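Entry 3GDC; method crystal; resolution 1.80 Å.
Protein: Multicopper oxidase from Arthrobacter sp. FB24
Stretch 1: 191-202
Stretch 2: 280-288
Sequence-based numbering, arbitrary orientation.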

# COMPACT_ATOMS: atom_id res chain seq x y z
N HIS A 191 -21.04 -13.25 -6.67
CA HIS A 191 -21.17 -14.64 -7.11
C HIS A 191 -20.82 -15.66 -6.01
O HIS A 191 -21.54 -16.66 -5.83
CB HIS A 191 -20.35 -14.90 -8.38
CG HIS A 191 -20.28 -16.35 -8.77
ND1 HIS A 191 -21.25 -16.97 -9.53
CD2 HIS A 191 -19.34 -17.30 -8.52
CE1 HIS A 191 -20.92 -18.23 -9.71
NE2 HIS A 191 -19.76 -18.45 -9.12
N PHE A 192 -19.72 -15.41 -5.29
CA PHE A 192 -19.25 -16.37 -4.29
C PHE A 192 -20.00 -16.27 -2.95
O PHE A 192 -19.72 -17.02 -2.01
CB PHE A 192 -17.72 -16.28 -4.12
CG PHE A 192 -16.96 -16.63 -5.38
CD1 PHE A 192 -16.89 -17.96 -5.81
CD2 PHE A 192 -16.36 -15.64 -6.15
CE1 PHE A 192 -16.20 -18.31 -6.99
CE2 PHE A 192 -15.66 -15.97 -7.33
CZ PHE A 192 -15.58 -17.31 -7.75
N MET A 193 -20.96 -15.36 -2.88
CA MET A 193 -21.94 -15.37 -1.79
C MET A 193 -22.93 -16.50 -2.04
O MET A 193 -23.29 -17.25 -1.12
CB MET A 193 -22.70 -14.05 -1.69
CG MET A 193 -21.86 -12.83 -1.32
SD MET A 193 -21.21 -12.89 0.36
CE MET A 193 -22.72 -12.58 1.31
N ASP A 194 -23.35 -16.63 -3.29
CA ASP A 194 -24.35 -17.63 -3.69
C ASP A 194 -23.75 -18.98 -3.98
O ASP A 194 -24.41 -20.02 -3.81
CB ASP A 194 -25.13 -17.14 -4.91
CG ASP A 194 -26.00 -15.95 -4.60
OD1 ASP A 194 -26.44 -15.84 -3.43
OD2 ASP A 194 -26.24 -15.13 -5.51
N PHE A 195 -22.50 -18.96 -4.45
CA PHE A 195 -21.77 -20.16 -4.82
C PHE A 195 -20.41 -20.15 -4.14
O PHE A 195 -19.41 -19.82 -4.75
CB PHE A 195 -21.64 -20.24 -6.35
CG PHE A 195 -22.96 -20.32 -7.04
CD1 PHE A 195 -23.63 -21.54 -7.13
CD2 PHE A 195 -23.58 -19.18 -7.53
CE1 PHE A 195 -24.88 -21.63 -7.73
CE2 PHE A 195 -24.83 -19.25 -8.13
CZ PHE A 195 -25.48 -20.48 -8.23
N PRO A 196 -20.40 -20.46 -2.83
CA PRO A 196 -19.15 -20.37 -2.08
C PRO A 196 -18.02 -21.22 -2.68
O PRO A 196 -18.28 -22.25 -3.32
CB PRO A 196 -19.52 -20.89 -0.69
CG PRO A 196 -20.97 -20.62 -0.57
CD PRO A 196 -21.52 -20.88 -1.96
N VAL A 197 -16.79 -20.78 -2.47
CA VAL A 197 -15.61 -21.53 -2.92
C VAL A 197 -15.44 -22.78 -2.06
O VAL A 197 -15.16 -22.69 -0.87
CB VAL A 197 -14.34 -20.67 -2.82
CG1 VAL A 197 -13.13 -21.43 -3.37
CG2 VAL A 197 -14.52 -19.36 -3.57
N LYS A 198 -15.59 -23.96 -2.67
CA LYS A 198 -15.50 -25.22 -1.92
C LYS A 198 -14.06 -25.69 -1.75
O LYS A 198 -13.35 -25.93 -2.74
CB LYS A 198 -16.37 -26.31 -2.57
CG LYS A 198 -17.85 -25.98 -2.59
CD LYS A 198 -18.68 -27.15 -3.16
CE LYS A 198 -20.17 -26.86 -3.04
NZ LYS A 198 -21.03 -28.02 -3.47
N VAL A 199 -13.63 -25.82 -0.50
CA VAL A 199 -12.28 -26.31 -0.16
C VAL A 199 -12.37 -27.38 0.95
O VAL A 199 -13.41 -27.51 1.60
CB VAL A 199 -11.33 -25.17 0.30
CG1 VAL A 199 -11.10 -24.13 -0.82
CG2 VAL A 199 -11.86 -24.51 1.59
N LYS A 200 -11.30 -28.13 1.15
CA LYS A 200 -11.29 -29.19 2.16
C LYS A 200 -10.47 -28.80 3.39
O LYS A 200 -9.39 -28.25 3.27
CB LYS A 200 -10.73 -30.48 1.55
CG LYS A 200 -11.62 -31.10 0.50
CD LYS A 200 -10.90 -32.18 -0.29
CE LYS A 200 -11.55 -32.37 -1.65
NZ LYS A 200 -10.85 -33.40 -2.47
N GLN A 201 -11.00 -29.10 4.58
CA GLN A 201 -10.30 -28.86 5.83
C GLN A 201 -8.87 -29.42 5.78
O GLN A 201 -8.66 -30.55 5.32
CB GLN A 201 -11.08 -29.49 7.00
CG GLN A 201 -10.62 -29.10 8.39
CD GLN A 201 -11.39 -29.84 9.48
OE1 GLN A 201 -12.21 -30.73 9.19
NE2 GLN A 201 -11.13 -29.49 10.73
N HIS A 202 -7.91 -28.60 6.22
CA HIS A 202 -6.49 -28.98 6.36
C HIS A 202 -5.68 -29.00 5.06
O HIS A 202 -4.45 -29.05 5.10
CB HIS A 202 -6.31 -30.31 7.12
CG HIS A 202 -6.95 -30.33 8.48
ND1 HIS A 202 -6.64 -29.42 9.47
CD2 HIS A 202 -7.87 -31.17 9.02
CE1 HIS A 202 -7.36 -29.68 10.55
NE2 HIS A 202 -8.11 -30.74 10.30
N TRP A 280 -17.63 -7.16 -4.10
CA TRP A 280 -16.38 -7.87 -3.80
C TRP A 280 -16.49 -8.51 -2.40
O TRP A 280 -15.85 -8.11 -1.43
CB TRP A 280 -15.17 -6.93 -4.03
CG TRP A 280 -13.76 -7.42 -3.71
CD1 TRP A 280 -12.63 -6.64 -3.75
CD2 TRP A 280 -13.32 -8.72 -3.27
NE1 TRP A 280 -11.53 -7.36 -3.37
CE2 TRP A 280 -11.92 -8.64 -3.07
CE3 TRP A 280 -13.97 -9.94 -3.03
CZ2 TRP A 280 -11.16 -9.73 -2.63
CZ3 TRP A 280 -13.22 -11.03 -2.60
CH2 TRP A 280 -11.83 -10.91 -2.40
N MET A 281 -17.36 -9.52 -2.32
CA MET A 281 -17.49 -10.36 -1.14
C MET A 281 -18.00 -11.76 -1.52
O MET A 281 -18.75 -11.92 -2.47
CB MET A 281 -18.40 -9.71 -0.07
CG MET A 281 -19.84 -9.52 -0.46
SD MET A 281 -20.89 -8.85 0.88
CE MET A 281 -20.35 -9.80 2.27
N GLY A 282 -17.55 -12.75 -0.77
CA GLY A 282 -18.00 -14.13 -0.95
C GLY A 282 -17.71 -14.96 0.29
O GLY A 282 -17.34 -14.43 1.34
N PHE A 283 -17.90 -16.28 0.16
CA PHE A 283 -17.58 -17.23 1.21
C PHE A 283 -16.70 -18.34 0.68
O PHE A 283 -16.84 -18.76 -0.48
CB PHE A 283 -18.84 -17.92 1.73
CG PHE A 283 -19.78 -17.01 2.45
CD1 PHE A 283 -19.50 -16.60 3.75
CD2 PHE A 283 -20.96 -16.59 1.84
CE1 PHE A 283 -20.39 -15.76 4.44
CE2 PHE A 283 -21.85 -15.76 2.52
CZ PHE A 283 -21.56 -15.34 3.81
N PHE A 284 -15.82 -18.84 1.55
CA PHE A 284 -15.29 -20.20 1.42
C PHE A 284 -16.21 -21.13 2.19
O PHE A 284 -16.68 -20.79 3.29
CB PHE A 284 -13.89 -20.32 2.01
CG PHE A 284 -12.82 -19.74 1.15
CD1 PHE A 284 -12.14 -20.53 0.23
CD2 PHE A 284 -12.49 -18.39 1.26
CE1 PHE A 284 -11.14 -19.97 -0.57
CE2 PHE A 284 -11.49 -17.83 0.46
CZ PHE A 284 -10.82 -18.63 -0.45
N GLU A 285 -16.49 -22.29 1.61
CA GLU A 285 -17.21 -23.36 2.30
C GLU A 285 -16.23 -24.52 2.53
O GLU A 285 -15.81 -25.18 1.58
CB GLU A 285 -18.42 -23.81 1.48
CG GLU A 285 -19.24 -24.92 2.14
CD GLU A 285 -20.04 -24.43 3.32
OE1 GLU A 285 -21.02 -23.67 3.11
OE2 GLU A 285 -19.70 -24.80 4.47
N VAL A 286 -15.85 -24.72 3.79
CA VAL A 286 -14.82 -25.69 4.14
C VAL A 286 -15.51 -26.98 4.60
O VAL A 286 -16.27 -26.97 5.56
CB VAL A 286 -13.90 -25.17 5.27
CG1 VAL A 286 -12.74 -26.15 5.53
CG2 VAL A 286 -13.36 -23.78 4.95
N SER A 287 -15.25 -28.06 3.88
CA SER A 287 -15.83 -29.36 4.21
C SER A 287 -14.90 -30.11 5.16
O SER A 287 -13.68 -29.99 5.05
CB SER A 287 -16.08 -30.17 2.94
OG SER A 287 -14.86 -30.43 2.26
N ALA A 288 -15.49 -30.88 6.08
CA ALA A 288 -14.74 -31.59 7.12
C ALA A 288 -13.60 -32.49 6.62
O ALA A 288 -13.76 -33.26 5.68
CB ALA A 288 -15.70 -32.40 8.00
O HOH W 1 -18.23 -12.94 -5.08
O HOH W 2 -14.94 -29.59 -0.27

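A strand of the first stretch runs parallel to one of the second, and the short helical turn that precedes the former packs over the start of the latter; together they bury 820 Å². One bond ties the turn to the second strand, Phe283 N to Phe192 O (2.9 Å); after the chain passes Pro196 the parallel ladder takes over: Val197 N to Phe283 O (2.8 Å), Glu285 N to Val197 O (2.8 Å), Val199 N to Glu285 O (3.1 Å), Ser287 N to Val199 O (3.0 Å) and Gln201 N to Ser287 O (2.9 Å).

A close fit lies at Gly282. Its CA sits 3.5 Å from Phe192 O, and a CB here would fall 2.5 Å from Phe192 CB, so the bare glycine backbone provides the hollow into which the turn settles. Beside it, a water accepts from Phe192 N and donates to Met281 O, both at 2.9 Å. Met193, with all three chi angles in m, curls its flexible chain over this strand: CG lies 3.4 Å from Met281 O, SD 3.7 Å from Gly282 CA, and CE 3.5 Å from Phe283 CE2. Its SD stands 4.3 Å from the Phe283 ring centroid, in an oblique approach. Further along, the compact ring of Pro196 fits between Phe283 and Glu285, with its CB 3.9 Å from Phe283 CB and 3.8 Å from Glu285 CB.

On the buried face of the sheet, Val197, Val199, Phe284 and Val286 interlock. Val197 CG1 reaches Phe284 CE1 at 3.7 Å, while Val199 CG1 meets the edge of the same ring at CD1 (3.9 Å); Val199 CG2 also packs against Val286 CG2 (3.8 Å). Branched valines fill the spaces around the broad phenyl group and bring no polar side-chain atom into this buried face. The other face carries Lys198, Lys200, Glu285 and Ser287, whose polar ends suit its greater exposure.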